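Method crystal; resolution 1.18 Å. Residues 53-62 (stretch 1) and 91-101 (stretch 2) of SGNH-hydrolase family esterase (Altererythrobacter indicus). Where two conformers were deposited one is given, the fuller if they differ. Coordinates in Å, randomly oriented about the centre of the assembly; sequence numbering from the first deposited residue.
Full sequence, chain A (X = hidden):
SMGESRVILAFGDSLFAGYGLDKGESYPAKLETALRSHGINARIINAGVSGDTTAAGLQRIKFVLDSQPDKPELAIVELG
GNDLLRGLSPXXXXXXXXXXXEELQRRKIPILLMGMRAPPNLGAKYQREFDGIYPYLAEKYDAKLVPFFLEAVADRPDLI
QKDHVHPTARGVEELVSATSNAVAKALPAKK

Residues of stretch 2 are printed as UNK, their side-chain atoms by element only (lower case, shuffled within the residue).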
# COMPACT_ATOMS: atom_id res chain seq x y z
N THR A 53 1.60 3.22 -7.82
CA THR A 53 1.28 1.86 -8.30
C THR A 53 2.57 1.04 -8.24
O THR A 53 3.65 1.59 -7.96
CB THR A 53 0.86 1.90 -9.77
OG1 THR A 53 1.93 2.54 -10.47
CG2 THR A 53 -0.43 2.65 -10.00
N THR A 54 2.47 -0.27 -8.47
CA THR A 54 3.68 -1.08 -8.57
C THR A 54 4.62 -0.56 -9.65
O THR A 54 5.84 -0.58 -9.48
CB THR A 54 3.33 -2.56 -8.80
OG1 THR A 54 2.65 -2.72 -10.05
CG2 THR A 54 2.50 -3.13 -7.64
N ALA A 55 4.07 -0.08 -10.78
CA ALA A 55 4.94 0.47 -11.82
C ALA A 55 5.65 1.73 -11.34
O ALA A 55 6.84 1.92 -11.62
CB ALA A 55 4.15 0.77 -13.09
N ALA A 56 4.94 2.60 -10.62
CA ALA A 56 5.58 3.79 -10.08
C ALA A 56 6.69 3.42 -9.10
O ALA A 56 7.76 4.03 -9.10
CB ALA A 56 4.55 4.71 -9.43
N GLY A 57 6.45 2.41 -8.26
CA GLY A 57 7.48 1.98 -7.35
C GLY A 57 8.69 1.43 -8.08
O GLY A 57 9.83 1.74 -7.73
N LEU A 58 8.46 0.63 -9.11
CA LEU A 58 9.57 0.11 -9.91
C LEU A 58 10.36 1.24 -10.56
O LEU A 58 11.58 1.18 -10.65
CB LEU A 58 9.03 -0.87 -10.95
CG LEU A 58 10.04 -1.48 -11.92
CD1 LEU A 58 11.13 -2.24 -11.18
CD2 LEU A 58 9.32 -2.38 -12.91
N GLN A 59 9.66 2.29 -11.00
CA GLN A 59 10.33 3.40 -11.66
C GLN A 59 11.30 4.12 -10.73
O GLN A 59 12.30 4.68 -11.20
CB GLN A 59 9.29 4.38 -12.18
CG GLN A 59 9.86 5.44 -13.11
CD GLN A 59 10.28 4.85 -14.44
OE1 GLN A 59 9.60 3.99 -14.99
NE2 GLN A 59 11.41 5.31 -14.97
N ARG A 60 11.04 4.12 -9.42
CA ARG A 60 11.83 4.91 -8.48
C ARG A 60 12.70 4.10 -7.53
O ARG A 60 13.46 4.71 -6.78
CB ARG A 60 10.96 5.91 -7.69
CG ARG A 60 10.00 5.26 -6.72
CD ARG A 60 9.27 6.30 -5.85
NE ARG A 60 8.19 5.65 -5.11
CZ ARG A 60 8.17 5.42 -3.80
NH1 ARG A 60 9.15 5.87 -3.03
NH2 ARG A 60 7.16 4.76 -3.26
N ILE A 61 12.63 2.77 -7.54
CA ILE A 61 13.34 2.01 -6.50
C ILE A 61 14.84 2.27 -6.53
O ILE A 61 15.47 2.47 -5.49
CB ILE A 61 12.97 0.52 -6.51
CG1 ILE A 61 13.71 -0.22 -5.38
CG2 ILE A 61 13.30 -0.14 -7.86
CD1 ILE A 61 13.32 0.20 -3.95
N LYS A 62 15.45 2.27 -7.72
CA LYS A 62 16.89 2.53 -7.81
C LYS A 62 17.23 3.91 -7.28
O LYS A 62 18.19 4.08 -6.52
CB LYS A 62 17.37 2.37 -9.25
CG LYS A 62 17.62 0.94 -9.71
CD LYS A 62 18.09 0.93 -11.17
CE LYS A 62 18.33 -0.48 -11.69
NZ LYS A 62 19.54 -1.11 -11.10
N UNK A 91 -1.33 -9.71 -13.03
CA UNK A 91 -0.08 -10.30 -13.58
C UNK A 91 0.97 -9.20 -13.74
O UNK A 91 2.13 -9.42 -13.39
c UNK A 91 -0.37 -11.00 -14.89
N UNK A 92 0.56 -8.04 -14.25
CA UNK A 92 1.53 -6.92 -14.43
C UNK A 92 1.99 -6.40 -13.06
O UNK A 92 3.15 -6.03 -12.94
c UNK A 92 0.65 -6.35 -16.73
o UNK A 92 -0.25 -5.61 -18.80
c UNK A 92 0.92 -5.84 -15.32
o UNK A 92 0.20 -4.11 -17.29
c UNK A 92 0.17 -5.27 -17.68
N UNK A 93 1.09 -6.36 -12.07
CA UNK A 93 1.50 -5.95 -10.73
C UNK A 93 2.56 -6.90 -10.19
O UNK A 93 3.56 -6.46 -9.59
c UNK A 93 0.28 -5.91 -9.80
N UNK A 94 2.37 -8.20 -10.40
CA UNK A 94 3.36 -9.19 -9.98
C UNK A 94 4.70 -8.96 -10.67
O UNK A 94 5.75 -9.06 -10.03
c UNK A 94 3.17 -13.08 -10.14
n UNK A 94 2.97 -13.19 -11.58
n UNK A 94 1.77 -13.57 -13.50
c UNK A 94 2.84 -10.59 -10.28
c UNK A 94 3.73 -11.71 -9.77
c UNK A 94 1.84 -13.55 -12.17
n UNK A 94 0.78 -13.90 -11.45
N UNK A 95 4.67 -8.69 -11.98
CA UNK A 95 5.90 -8.44 -12.72
C UNK A 95 6.61 -7.19 -12.21
O UNK A 95 7.83 -7.18 -12.05
c UNK A 95 5.57 -8.27 -14.20
o UNK A 95 4.27 -8.08 -16.68
n UNK A 95 3.22 -10.06 -16.45
c UNK A 95 4.98 -9.50 -14.87
c UNK A 95 4.13 -9.15 -16.08
N UNK A 96 5.85 -6.13 -11.96
CA UNK A 96 6.46 -4.90 -11.46
C UNK A 96 7.06 -5.10 -10.08
O UNK A 96 8.20 -4.68 -9.82
o UNK A 96 5.63 -3.59 -13.81
c UNK A 96 4.95 -3.37 -12.81
c UNK A 96 5.42 -3.78 -11.44
n UNK A 96 3.78 -2.75 -12.86
N UNK A 97 6.32 -5.77 -9.19
CA UNK A 97 6.86 -6.07 -7.87
C UNK A 97 8.09 -6.95 -7.97
O UNK A 97 9.05 -6.78 -7.20
c UNK A 97 5.42 -5.07 -5.16
c UNK A 97 5.79 -6.73 -7.01
c UNK A 97 3.52 -6.48 -5.95
c UNK A 97 4.80 -5.77 -6.36
N UNK A 98 8.11 -7.89 -8.93
CA UNK A 98 9.29 -8.73 -9.13
C UNK A 98 10.51 -7.88 -9.43
O UNK A 98 11.61 -8.15 -8.92
c UNK A 98 9.05 -9.72 -10.27
o UNK A 98 8.07 -10.68 -9.94
N UNK A 99 10.35 -6.84 -10.26
CA UNK A 99 11.48 -5.97 -10.56
C UNK A 99 11.97 -5.21 -9.34
O UNK A 99 13.18 -5.01 -9.18
N UNK A 100 11.06 -4.79 -8.47
CA UNK A 100 11.46 -4.13 -7.22
C UNK A 100 12.25 -5.08 -6.34
O UNK A 100 13.32 -4.74 -5.82
c UNK A 100 10.23 -3.58 -6.48
c UNK A 100 10.63 -3.04 -5.11
c UNK A 100 9.53 -2.51 -7.31
c UNK A 100 8.14 -2.17 -6.83
N UNK A 101 11.73 -6.30 -6.16
CA UNK A 101 12.40 -7.24 -5.27
C UNK A 101 13.72 -7.70 -5.85
O UNK A 101 14.68 -7.93 -5.10
c UNK A 101 9.48 -9.38 -3.85
c UNK A 101 10.12 -8.11 -4.38
c UNK A 101 10.21 -7.05 -3.29
c UNK A 101 11.49 -8.44 -4.98

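Position 91 has one side-chain carbon, out of reach of stretch 1. A lone carbon is CB, so this is Ala91.

Position 92 has three carbons in a row, the third carrying two oxygens. That is a carboxylate on a two-carbon arm: Glu92. Its side chain does not reach stretch 1.

Position 93 again has a single carbon. This CB lies 4.0 Å from Thr54 OG1, and the CA is closer still, 3.5 Å from the same OG1. This is Ala93.

Position 94 has three carbons, a nitrogen, then a carbon bearing two more nitrogens. The guanidinium group identifies Arg94. Its CA-to-CB bond points away from stretch 1.

Position 95 has three carbons, the third with one oxygen and one nitrogen. This is the longer amide, Gln95. It makes no contact here.

Position 96 has two carbons, the second with one oxygen and one nitrogen. Its CA-to-CB bond points toward stretch 1, and its terminal nitrogen lies 3.0 Å from Thr54 OG1. This is the shorter amide, Asn96. ND2 donates a hydrogen bond to that OG1. Asn96 ND2 is also 3.4 Å from Ala55 N, but both are donors, so no bond forms.

Position 97 has four carbons, forked at the second. Its CA-to-CB bond points away, yet the forked carbon lies 3.7 Å from Thr54 CG2. This is Leu97.

Position 98 has one carbon and one oxygen: Ser98. Its CA-to-CB bond points away, and Ser98 OG donates to Arg94 O at 2.8 Å, within its own helix.

Position 99 has no side-chain atoms. Its backbone C lies 3.6 Å from Leu58 CD1. This is Gly99. An ideal CB here would be 2.8 Å from Leu58 CD1, a clash.

Position 100 has four carbons, forked at the first, with one arm two carbons long. Its CA-to-CB bond is sideways, but the end of the side chain comes nearer to stretch 1. The end carbon of the longer arm lies 3.6 Å from Leu58 N. This is Ile100.

Position 101 has four carbons forked at the second: Leu101. Its CA-to-CB bond points away, and it does not touch stretch 1.

The two helices run nearly parallel, at 20°, with axes 8.4 Å apart at closest approach. The Asn96–Thr54 hydrogen bond ties them together near the start of helix 54-62. One turn on, Ile100 fits as a knob among Thr54, Gly57, Leu58 and Ile61. Gly57 leaves room for it: an ideal CB there would be a tight 3.4 Å from Ile100 CD1. Gly99 makes the matching space for Leu58.

Stretch 2 (91-101) AEARQNLSGIL
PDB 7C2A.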